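Local coordinates for predicted protein (Acinetobacter sp. RUH2624, PDB 4MEA) that hydrolyses epoxides and is a secreted Cif-type virulence factor with the alpha/beta hydrolase fold, at residues A139-V144 and A286-D291. Sequence-based numbering, arbitrary orientation.
Sequences ASYPLV and ARFVAD
Tyr141 and Phe288 meet in a T-shaped (edge-to-face) aromatic pair, and this one pair carries the whole contact between 139-144 and 286-291. Phe288 presents the CD1–CE1 side of its ring to one face of the tyrosine. The planes stand at 87° and the ring centroids lie 4.8 Å apart. CE1 of Phe288 sits over the centre of the Tyr141 ring, 3.6 Å above its plane, while Phe288 CD1 comes down nearer the rim, 3.3 Å from Tyr141 CE1 and 3.5 Å from Tyr141 CZ. Tyr141 stretches away from helix 136-146 with CG anti to the backbone N (chi1 -171°), and the two side chains, pointed at each other, together span the 9.8 Å between Tyr141 CA and Phe288 CA.

No hydrogen bond crosses between the segments. The polar end of the tyrosine is tied down instead by a hydrogen bond between its OH and the backbone O of Lys261, while Leu257 of helix 246-258 touches both side chains. The backbone of Phe288 is hydrogen-bonded to that of Leu263, whose side chain also touches Tyr141.

Within the alpha/beta hydrolase core, the buried pair ties helix 136-146 to the region where helix 279-288 gives way to the chain leading to edge strand 295-300. Its chemistry is dispersion plus the weak attraction of polarised ring C–H groups for a pi face; the hydroxyl's bond holds the outer end of Tyr141, and the ring's turn is consistent with packing against Phe288 and Leu257.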
loop_
_atom_site.group_PDB
_atom_site.type_symbol
_atom_site.label_atom_id
_atom_site.label_comp_id
_atom_site.label_asym_id
_atom_site.label_seq_id
_atom_site.Cartn_x
_atom_site.Cartn_y
_atom_site.Cartn_z
ATOM N N ALA A 139 -5.431 -19.612 0.848
ATOM C CA ALA A 139 -5.513 -20.670 1.848
ATOM C C ALA A 139 -5.512 -22.083 1.257
ATOM O O ALA A 139 -5.164 -23.048 1.943
ATOM C CB ALA A 139 -6.763 -20.474 2.710
ATOM N N SER A 140 -5.886 -22.201 -0.012
ATOM C CA SER A 140 -6.407 -23.473 -0.516
ATOM C C SER A 140 -5.600 -24.210 -1.576
ATOM O O SER A 140 -5.908 -25.365 -1.858
ATOM C CB SER A 140 -7.830 -23.278 -1.068
ATOM O OG SER A 140 -8.701 -22.745 -0.084
ATOM N N TYR A 141 -4.598 -23.591 -2.191
ATOM C CA TYR A 141 -4.009 -24.301 -3.330
ATOM C C TYR A 141 -3.397 -25.672 -2.993
ATOM O O TYR A 141 -3.642 -26.644 -3.715
ATOM C CB TYR A 141 -3.056 -23.464 -4.205
ATOM C CG TYR A 141 -2.713 -24.262 -5.448
ATOM C CD1 TYR A 141 -3.646 -24.433 -6.465
ATOM C CD2 TYR A 141 -1.488 -24.915 -5.564
ATOM C CE1 TYR A 141 -3.347 -25.208 -7.600
ATOM C CE2 TYR A 141 -1.181 -25.689 -6.674
ATOM C CZ TYR A 141 -2.110 -25.835 -7.687
ATOM O OH TYR A 141 -1.796 -26.614 -8.785
ATOM N N PRO A 142 -2.597 -25.759 -1.913
ATOM C CA PRO A 142 -2.057 -27.072 -1.539
ATOM C C PRO A 142 -3.161 -28.071 -1.212
ATOM O O PRO A 142 -3.016 -29.240 -1.551
ATOM C CB PRO A 142 -1.213 -26.767 -0.299
ATOM C CG PRO A 142 -0.789 -25.331 -0.511
ATOM C CD PRO A 142 -1.993 -24.675 -1.117
ATOM N N LEU A 143 -4.243 -27.622 -0.583
ATOM C CA LEU A 143 -5.385 -28.501 -0.326
ATOM C C LEU A 143 -5.893 -29.124 -1.626
ATOM O O LEU A 143 -6.039 -30.350 -1.737
ATOM C CB LEU A 143 -6.517 -27.738 0.378
ATOM C CG LEU A 143 -7.757 -28.540 0.803
ATOM C CD1 LEU A 143 -8.427 -27.907 2.011
ATOM C CD2 LEU A 143 -8.751 -28.691 -0.340
ATOM N N VAL A 144 -6.159 -28.279 -2.618
ATOM C CA VAL A 144 -6.672 -28.748 -3.900
ATOM C C VAL A 144 -5.666 -29.605 -4.673
ATOM O O VAL A 144 -6.003 -30.691 -5.151
ATOM C CB VAL A 144 -7.139 -27.566 -4.780
ATOM C CG1 VAL A 144 -7.488 -28.049 -6.188
ATOM C CG2 VAL A 144 -8.332 -26.868 -4.124
ATOM N N ALA A 286 -1.647 -20.095 -17.661
ATOM C CA ALA A 286 -0.201 -20.140 -17.909
ATOM C C ALA A 286 0.557 -21.111 -17.010
ATOM O O ALA A 286 1.568 -21.672 -17.419
ATOM C CB ALA A 286 0.414 -18.744 -17.790
ATOM N N ARG A 287 0.081 -21.305 -15.783
ATOM C CA ARG A 287 0.917 -21.951 -14.774
ATOM C C ARG A 287 0.300 -23.078 -13.946
ATOM O O ARG A 287 1.039 -23.893 -13.391
ATOM C CB ARG A 287 1.485 -20.895 -13.829
ATOM C CG ARG A 287 2.164 -19.761 -14.567
ATOM C CD ARG A 287 3.190 -19.105 -13.697
ATOM N NE ARG A 287 4.232 -20.044 -13.291
ATOM C CZ ARG A 287 4.797 -20.032 -12.092
ATOM N NH1 ARG A 287 4.394 -19.146 -11.189
ATOM N NH2 ARG A 287 5.744 -20.910 -11.786
ATOM N N PHE A 288 -1.027 -23.125 -13.847
ATOM C CA PHE A 288 -1.669 -24.026 -12.879
ATOM C C PHE A 288 -2.392 -25.227 -13.485
ATOM O O PHE A 288 -2.742 -26.166 -12.768
ATOM C CB PHE A 288 -2.642 -23.249 -11.973
ATOM C CG PHE A 288 -1.963 -22.458 -10.886
ATOM C CD1 PHE A 288 -1.898 -22.949 -9.592
ATOM C CD2 PHE A 288 -1.388 -21.229 -11.160
ATOM C CE1 PHE A 288 -1.276 -22.228 -8.593
ATOM C CE2 PHE A 288 -0.763 -20.504 -10.162
ATOM C CZ PHE A 288 -0.705 -21.006 -8.877
ATOM N N VAL A 289 -2.640 -25.195 -14.790
ATOM C CA VAL A 289 -3.434 -26.245 -15.415
ATOM C C VAL A 289 -2.584 -27.148 -16.309
ATOM O O VAL A 289 -1.857 -26.672 -17.178
ATOM C CB VAL A 289 -4.631 -25.662 -16.201
ATOM C CG1 VAL A 289 -5.443 -24.723 -15.307
ATOM C CG2 VAL A 289 -4.161 -24.934 -17.439
ATOM N N ALA A 290 -2.668 -28.453 -16.076
ATOM C CA ALA A 290 -1.884 -29.418 -16.846
ATOM C C ALA A 290 -2.421 -29.570 -18.266
ATOM O O ALA A 290 -1.657 -29.772 -19.213
ATOM C CB ALA A 290 -1.855 -30.769 -16.143
ATOM N N ASP A 291 -3.739 -29.467 -18.407
ATOM C CA ASP A 291 -4.388 -29.618 -19.703
ATOM C C ASP A 291 -5.484 -28.571 -19.896
ATOM O O ASP A 291 -6.518 -28.615 -19.230
ATOM C CB ASP A 291 -4.952 -31.033 -19.850
ATOM C CG ASP A 291 -5.744 -31.218 -21.127
ATOM O OD1 ASP A 291 -5.650 -30.354 -22.025
ATOM O OD2 ASP A 291 -6.458 -32.235 -21.234
#